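Side-chain contacts in glycosyl transferase (Staphylococcus aureus, PDB 5TZJ), which is a family 2 glycosyl transferase with a TarS-type linker domain, modelled here with bound uridine-diphosphate-N-acetylglucosamine: residues A[48-53]-A[59-64]; A[159-164]-A[187-192]; A[102-107]-A[114-119]. One frame throughout, in Å; residues are numbered along the deposited sequence.

The three contacts illustrate how an alpha/beta glycosyl transferase domain is knit together by helices packing on strands and on the end of another helix. Interaction 1 stands apart: its centre lies 29 Å from that of interaction 2 and 26 Å from that of interaction 3, although interactions 1 and 3 reach the same mixed sheet. It closes a beta-alpha-beta unit whose Val-50 side chain is about 10 Å from the bound uridine-diphosphate-N-acetylglucosamine. Interactions 2 and 3 are neighbours, with centres 14 Å apart, and they touch. Asp-114 makes the junction: its OD2 lies 2.6 Å from Asn-190 N and its N 2.8 Å from Arg-191 O, both probable hydrogen bonds, while Ile-192 packs on Leu-117.

Interaction 1 (A[48-53]-A[59-64])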
# COMPACT_ATOMS: atom_id res chain seq x y z
N GLN A 48 1.54 24.89 -15.95
CA GLN A 48 1.11 25.46 -17.22
C GLN A 48 0.58 24.38 -18.14
O GLN A 48 -0.36 24.63 -18.90
CB GLN A 48 2.26 26.24 -17.87
CG GLN A 48 2.70 27.47 -17.06
CD GLN A 48 3.83 27.19 -16.06
OE1 GLN A 48 3.87 26.14 -15.38
NE2 GLN A 48 4.76 28.14 -15.94
N ILE A 49 1.13 23.16 -18.08
CA ILE A 49 0.53 22.07 -18.85
C ILE A 49 -0.84 21.71 -18.30
O ILE A 49 -1.81 21.54 -19.06
CB ILE A 49 1.46 20.85 -18.90
CG1 ILE A 49 2.75 21.23 -19.65
CG2 ILE A 49 0.80 19.72 -19.64
CD1 ILE A 49 3.89 20.25 -19.45
N VAL A 50 -0.98 21.63 -16.97
CA VAL A 50 -2.28 21.34 -16.38
C VAL A 50 -3.33 22.37 -16.81
O VAL A 50 -4.48 22.02 -17.10
CB VAL A 50 -2.18 21.23 -14.85
CG1 VAL A 50 -3.56 21.21 -14.22
CG2 VAL A 50 -1.39 19.94 -14.42
N GLU A 51 -2.95 23.65 -16.90
CA GLU A 51 -3.95 24.68 -17.21
C GLU A 51 -4.46 24.62 -18.65
O GLU A 51 -5.51 25.21 -18.94
CB GLU A 51 -3.38 26.08 -16.92
CG GLU A 51 -3.49 26.37 -15.44
CD GLU A 51 -4.93 26.64 -15.06
OE1 GLU A 51 -5.31 26.23 -13.93
OE2 GLU A 51 -5.66 27.28 -15.89
N LYS A 52 -3.76 23.92 -19.55
CA LYS A 52 -4.31 23.75 -20.88
C LYS A 52 -5.58 22.89 -20.89
O LYS A 52 -6.27 22.87 -21.91
CB LYS A 52 -3.26 23.16 -21.82
CG LYS A 52 -1.90 23.89 -21.84
CD LYS A 52 -0.93 23.22 -22.82
CE LYS A 52 0.53 23.54 -22.52
NZ LYS A 52 1.06 24.69 -23.33
N TYR A 53 -5.91 22.19 -19.79
CA TYR A 53 -7.09 21.34 -19.71
C TYR A 53 -8.25 21.97 -18.94
O TYR A 53 -9.28 21.30 -18.76
CB TYR A 53 -6.71 19.99 -19.07
CG TYR A 53 -5.79 19.18 -19.96
CD1 TYR A 53 -4.42 19.44 -19.98
CD2 TYR A 53 -6.30 18.17 -20.81
CE1 TYR A 53 -3.58 18.73 -20.79
CE2 TYR A 53 -5.45 17.44 -21.64
CZ TYR A 53 -4.08 17.73 -21.62
OH TYR A 53 -3.19 17.05 -22.42
N LEU A 59 -11.85 21.10 -13.60
CA LEU A 59 -10.49 21.09 -13.10
C LEU A 59 -10.40 21.92 -11.82
O LEU A 59 -10.94 23.02 -11.74
CB LEU A 59 -9.58 21.63 -14.19
CG LEU A 59 -8.12 21.22 -14.27
CD1 LEU A 59 -7.40 21.82 -15.49
CD2 LEU A 59 -7.51 21.69 -13.05
N LYS A 60 -9.72 21.38 -10.81
CA LYS A 60 -9.33 22.14 -9.62
C LYS A 60 -7.82 22.04 -9.47
O LYS A 60 -7.29 20.93 -9.35
CB LYS A 60 -10.03 21.61 -8.36
CG LYS A 60 -11.50 21.91 -8.24
CD LYS A 60 -12.05 21.25 -6.98
CE LYS A 60 -13.53 21.56 -6.78
NZ LYS A 60 -14.20 20.53 -5.92
N VAL A 61 -7.13 23.18 -9.46
CA VAL A 61 -5.68 23.24 -9.33
C VAL A 61 -5.32 24.08 -8.11
O VAL A 61 -5.82 25.20 -7.94
CB VAL A 61 -4.99 23.86 -10.58
CG1 VAL A 61 -3.47 23.94 -10.42
CG2 VAL A 61 -5.29 23.09 -11.78
N SER A 62 -4.39 23.57 -7.31
CA SER A 62 -3.74 24.44 -6.35
C SER A 62 -2.32 23.94 -6.19
O SER A 62 -1.94 22.88 -6.71
CB SER A 62 -4.49 24.46 -5.02
OG SER A 62 -4.46 23.17 -4.44
N GLN A 63 -1.51 24.74 -5.49
CA GLN A 63 -0.10 24.41 -5.36
C GLN A 63 0.37 24.75 -3.95
O GLN A 63 0.08 25.84 -3.45
CB GLN A 63 0.74 25.19 -6.39
CG GLN A 63 2.26 25.04 -6.24
CD GLN A 63 3.00 25.89 -7.26
OE1 GLN A 63 2.99 27.13 -7.18
NE2 GLN A 63 3.65 25.24 -8.23
N LEU A 64 1.08 23.81 -3.33
CA LEU A 64 1.65 24.04 -2.01
C LEU A 64 2.86 24.95 -2.13
O LEU A 64 3.63 24.88 -3.09
CB LEU A 64 2.06 22.73 -1.35
CG LEU A 64 1.00 21.62 -1.34
CD1 LEU A 64 1.50 20.41 -0.51
CD2 LEU A 64 -0.33 22.17 -0.78
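Val-50 of helix 46-51 and Val-61 of strand 59-63 face one another with their CA atoms 8.1 Å apart, and the two backbones draw in slightly toward the loop that joins them, where the CA atoms of Tyr-53 and Leu-59 are separated by 7.4 Å. This is the second half of a beta-alpha-beta unit, in which the chain leaves strand 33-39, runs through the helix and returns in a strand parallel to the first. The valines meet methyl to methyl, Val-50 CG1 lying 3.5 Å from Val-61 CG2, and their side chains pass alongside each other in opposite senses. Val-50 places CG1 there by setting it opposite its own backbone N (chi1 168°), which brings the same methyl within 4.1 Å of Leu-59 CD1. Leu-59 directs that branch at the backbone of 50-53: CD1 sits 3.3 Å from Val-50 O, an oxygen that accepts the backbone N-H of Tyr-53, and 3.6 Å from Tyr-53 C. The Tyr-53 ring leads elsewhere; of its side chain, the beta carbon is the part that meets Leu-59 CD1, while the hydroxyl is hydrogen-bonded to Asn-21 and the ring rests on helix 16-24. At the margin, Glu-51 bends at its second torsion (chi2 -73°) and lays OE1 3.8 Å from Val-61 CG2. That oxygen has its polar partner in Arg-54, close by in sequence, with which it forms a salt bridge. The chemistry between helix and strand is therefore that of a small aliphatic cluster of two valines and a leucine. Cohesion here comes from close methyl packing, with the carboxylate's charge met by the arginine and the strand offering Glu-51 only hydrocarbon.

Interaction 2 (A[159-164]-A[187-192])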
# COMPACT_ATOMS: atom_id res chain seq x y z
N THR A 159 -16.15 8.61 -0.82
CA THR A 159 -15.60 9.80 -0.16
C THR A 159 -16.03 9.87 1.31
O THR A 159 -15.21 10.17 2.19
CB THR A 159 -16.00 11.06 -0.94
OG1 THR A 159 -15.59 10.91 -2.31
CG2 THR A 159 -15.35 12.33 -0.34
N ALA A 160 -17.30 9.57 1.60
CA ALA A 160 -17.75 9.56 2.99
C ALA A 160 -17.07 8.49 3.83
O ALA A 160 -16.96 8.64 5.06
CB ALA A 160 -19.27 9.38 3.05
N LEU A 161 -16.64 7.38 3.22
CA LEU A 161 -15.92 6.38 4.03
C LEU A 161 -14.65 6.98 4.58
O LEU A 161 -14.31 6.79 5.75
CB LEU A 161 -15.60 5.13 3.22
CG LEU A 161 -14.61 4.19 3.92
CD1 LEU A 161 -15.33 3.27 4.93
CD2 LEU A 161 -13.89 3.39 2.88
N LEU A 162 -13.93 7.72 3.73
CA LEU A 162 -12.69 8.35 4.15
C LEU A 162 -12.96 9.47 5.15
O LEU A 162 -12.33 9.54 6.21
CB LEU A 162 -11.95 8.88 2.91
CG LEU A 162 -11.57 7.79 1.87
CD1 LEU A 162 -10.79 8.40 0.66
CD2 LEU A 162 -10.73 6.62 2.52
N LYS A 163 -13.92 10.33 4.84
CA LYS A 163 -14.05 11.53 5.66
C LYS A 163 -14.77 11.24 6.97
O LYS A 163 -14.36 11.77 8.01
CB LYS A 163 -14.76 12.64 4.86
CG LYS A 163 -13.88 13.16 3.73
CD LYS A 163 -14.48 14.40 3.02
CE LYS A 163 -13.48 14.91 1.99
NZ LYS A 163 -14.05 15.93 1.05
N ASP A 164 -15.79 10.37 6.97
CA ASP A 164 -16.52 10.08 8.20
C ASP A 164 -15.63 9.40 9.23
O ASP A 164 -15.86 9.55 10.42
CB ASP A 164 -17.74 9.20 7.94
CG ASP A 164 -18.79 9.89 7.09
OD1 ASP A 164 -18.66 11.12 6.86
OD2 ASP A 164 -19.74 9.21 6.65
N LEU A 187 -10.41 -1.65 6.62
CA LEU A 187 -10.97 -2.01 7.92
C LEU A 187 -12.35 -1.37 8.18
O LEU A 187 -13.17 -1.93 8.92
CB LEU A 187 -9.98 -1.63 9.02
CG LEU A 187 -8.72 -2.52 9.21
CD1 LEU A 187 -7.67 -1.85 10.10
CD2 LEU A 187 -9.05 -3.95 9.75
N ASN A 188 -12.63 -0.21 7.60
CA ASN A 188 -13.87 0.51 7.85
C ASN A 188 -14.96 0.26 6.82
O ASN A 188 -16.11 0.65 7.06
CB ASN A 188 -13.61 2.03 7.92
CG ASN A 188 -12.96 2.42 9.23
OD1 ASN A 188 -13.63 2.50 10.27
ND2 ASN A 188 -11.66 2.64 9.19
N ALA A 189 -14.65 -0.36 5.69
CA ALA A 189 -15.62 -0.41 4.61
C ALA A 189 -16.63 -1.50 4.89
O ALA A 189 -16.31 -2.53 5.47
CB ALA A 189 -14.93 -0.67 3.27
N ASN A 190 -17.87 -1.26 4.50
CA ASN A 190 -18.86 -2.33 4.60
C ASN A 190 -18.73 -3.31 3.46
O ASN A 190 -19.05 -4.49 3.63
CB ASN A 190 -20.27 -1.75 4.63
CG ASN A 190 -20.53 -0.96 5.89
OD1 ASN A 190 -20.06 -1.35 6.98
ND2 ASN A 190 -21.25 0.16 5.77
N ARG A 191 -18.25 -2.87 2.30
CA ARG A 191 -18.11 -3.76 1.16
C ARG A 191 -16.92 -3.33 0.33
O ARG A 191 -16.76 -2.14 0.01
CB ARG A 191 -19.38 -3.76 0.29
CG ARG A 191 -19.10 -4.31 -1.09
CD ARG A 191 -20.36 -4.69 -1.81
NE ARG A 191 -21.22 -5.49 -0.95
CZ ARG A 191 -22.16 -6.32 -1.39
NH1 ARG A 191 -22.36 -6.47 -2.69
NH2 ARG A 191 -22.90 -6.97 -0.50
N ILE A 192 -16.10 -4.31 -0.03
CA ILE A 192 -14.90 -4.14 -0.84
C ILE A 192 -15.10 -5.00 -2.07
O ILE A 192 -15.47 -6.18 -1.95
CB ILE A 192 -13.63 -4.58 -0.08
CG1 ILE A 192 -13.48 -3.85 1.26
CG2 ILE A 192 -12.36 -4.42 -0.95
CD1 ILE A 192 -12.26 -4.36 2.10
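Leu-161 CD1 stands over one face of the peptide group that links Asn-188 to Ala-189, a flat group presented just where helix 177-188 runs out. The methyl lies 3.6 Å from Asn-188 C and 3.5 Å from Asn-188 O, almost straight above the carbonyl carbon, so it covers the plane of the peptide and does not come up to an edge. The side-chain amide of Asn-188 is a second flat group, but it takes no part in this meeting: its ND2 turns back to the carbonyl oxygen of Lys-184 in its own helix. What Asn-188 gives the leucine instead is its beta carbon, CB, 3.7 Å from Leu-161 CD1. The same methyl also touches Ala-189 CA at 3.7 Å, and the other branch of the fork, Leu-161 CD2, approaches Ala-189 CB at 4.2 Å. One leucine thus lies against the residue at which the chain abandons helical geometry (psi 145° at Ala-189). It reaches across because a chi1 of 168° carries CG to the far side from N, extending the fork outward from helix 159-164. The contact is an instance of an aliphatic side chain closing over the C-terminal end of another helix, with van der Waals contact to the backbone. Around it, Leu-161 also packs on Ala-185 of helix 177-188 and on Val-115, while the next residue, Leu-162, fills in against Phe-181 and Val-87. Helix 159-164, which follows directly from strand 156-158, thus packs on the end of helix 177-188 and touches strands 86-89 and 115-122 through Leu-162 and Leu-161 respectively.

Interaction 3 (A[102-107]-A[114-119]); sequences KDAAAF and DVLLIK
Leu-116, the residue with most surface buried here, forks toward helix 100-111 and divides its two methyls between Ala-104 and Phe-107. The setting is a helix laid on the mixed sheet of an alpha/beta domain, consistent with the GT-A fold of family 2 glycosyl transferases: helix 100-111 turns back after a short loop into strand 115-122 and packs against the strand that follows it. Ala-104 and Phe-107 are three residues apart, nearly one helical turn, and so both present their beta carbons to the strand. Ala-104 is small enough for the backbones to come near, its CA being 7.9 Å from that of Leu-116. Phe-107 works over a longer distance. With CG trans to N (chi1 -169°), the ring swings outward from the helix and meets Leu-116 CD1 obliquely, with CD1 of Phe-107 at 3.8 Å and its CE1 at 3.9 Å. Beyond this pair the ring touches Ser-193 and Leu-195 of strand 192-195, whereas Ala-104 and Leu-116 both reach Ile-156 of strand 156-158, so the small cluster lies across three strands of the sheet. All three residues are buried and the contact is wholly apolar. The other branch of Leu-116 marks how closely helix and strand approach: CD2 lies 3.7 Å from Ala-104 CB and 4.0 Å from Ala-104 CA.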
# COMPACT_ATOMS: atom_id res chain seq x y z
N LYS A 102 -16.79 4.95 -16.47
CA LYS A 102 -18.07 4.35 -16.85
C LYS A 102 -18.23 2.97 -16.22
O LYS A 102 -19.21 2.69 -15.53
CB LYS A 102 -18.17 4.27 -18.37
CG LYS A 102 -19.46 3.68 -18.88
CD LYS A 102 -19.39 3.55 -20.38
CE LYS A 102 -18.22 2.67 -20.81
NZ LYS A 102 -18.27 2.35 -22.27
N ASP A 103 -17.24 2.09 -16.42
CA ASP A 103 -17.33 0.75 -15.84
C ASP A 103 -17.47 0.81 -14.32
O ASP A 103 -18.29 0.10 -13.73
CB ASP A 103 -16.13 -0.09 -16.23
CG ASP A 103 -16.12 -0.47 -17.69
OD1 ASP A 103 -17.01 -0.00 -18.46
OD2 ASP A 103 -15.19 -1.22 -18.08
N ALA A 104 -16.70 1.69 -13.66
CA ALA A 104 -16.76 1.72 -12.20
C ALA A 104 -18.08 2.29 -11.72
O ALA A 104 -18.62 1.85 -10.70
CB ALA A 104 -15.60 2.53 -11.62
N ALA A 105 -18.62 3.29 -12.42
CA ALA A 105 -19.89 3.86 -12.01
C ALA A 105 -21.00 2.84 -12.16
O ALA A 105 -21.90 2.73 -11.31
CB ALA A 105 -20.21 5.12 -12.82
N ALA A 106 -20.97 2.07 -13.25
CA ALA A 106 -21.99 1.05 -13.46
C ALA A 106 -21.89 -0.03 -12.39
O ALA A 106 -22.91 -0.44 -11.83
CB ALA A 106 -21.86 0.47 -14.86
N PHE A 107 -20.67 -0.42 -12.02
CA PHE A 107 -20.47 -1.49 -11.04
C PHE A 107 -20.87 -1.04 -9.64
O PHE A 107 -21.54 -1.79 -8.90
CB PHE A 107 -19.00 -1.93 -11.07
CG PHE A 107 -18.72 -3.20 -10.31
CD1 PHE A 107 -18.40 -3.18 -8.96
CD2 PHE A 107 -18.80 -4.44 -10.95
CE1 PHE A 107 -18.13 -4.39 -8.26
CE2 PHE A 107 -18.55 -5.62 -10.25
CZ PHE A 107 -18.19 -5.59 -8.90
N ASP A 114 -17.90 0.18 -1.11
CA ASP A 114 -17.24 1.27 -0.41
C ASP A 114 -15.82 1.48 -0.85
O ASP A 114 -15.32 2.61 -0.78
CB ASP A 114 -17.25 1.03 1.10
CG ASP A 114 -18.65 0.98 1.64
OD1 ASP A 114 -19.52 1.70 1.07
OD2 ASP A 114 -18.89 0.19 2.59
N VAL A 115 -15.18 0.41 -1.30
CA VAL A 115 -13.84 0.42 -1.86
C VAL A 115 -13.89 -0.45 -3.09
O VAL A 115 -14.34 -1.60 -3.02
CB VAL A 115 -12.79 -0.10 -0.83
CG1 VAL A 115 -11.41 -0.29 -1.45
CG2 VAL A 115 -12.73 0.82 0.37
N LEU A 116 -13.45 0.08 -4.23
CA LEU A 116 -13.46 -0.69 -5.47
C LEU A 116 -12.03 -0.80 -5.97
O LEU A 116 -11.42 0.20 -6.36
CB LEU A 116 -14.37 -0.06 -6.54
CG LEU A 116 -14.45 -0.70 -7.93
CD1 LEU A 116 -14.86 -2.22 -7.94
CD2 LEU A 116 -15.40 0.06 -8.81
N LEU A 117 -11.50 -2.02 -5.96
CA LEU A 117 -10.21 -2.29 -6.57
C LEU A 117 -10.42 -2.38 -8.07
O LEU A 117 -11.41 -2.97 -8.51
CB LEU A 117 -9.61 -3.60 -6.04
CG LEU A 117 -8.95 -3.53 -4.66
CD1 LEU A 117 -9.98 -3.50 -3.53
CD2 LEU A 117 -7.93 -4.65 -4.43
N ILE A 118 -9.50 -1.81 -8.85
CA ILE A 118 -9.59 -1.87 -10.30
C ILE A 118 -8.30 -2.44 -10.86
O ILE A 118 -7.21 -2.11 -10.38
CB ILE A 118 -9.91 -0.50 -10.91
CG1 ILE A 118 -8.86 0.55 -10.47
CG2 ILE A 118 -11.34 -0.08 -10.57
CD1 ILE A 118 -9.09 1.90 -11.16
N LYS A 119 -8.43 -3.34 -11.82
CA LYS A 119 -7.28 -4.12 -12.26
C LYS A 119 -6.20 -3.21 -12.84
O LYS A 119 -6.49 -2.30 -13.61
CB LYS A 119 -7.72 -5.16 -13.32
CG LYS A 119 -6.55 -5.96 -13.85
CD LYS A 119 -6.94 -6.82 -15.03
CE LYS A 119 -7.92 -7.88 -14.67
NZ LYS A 119 -8.34 -8.65 -15.89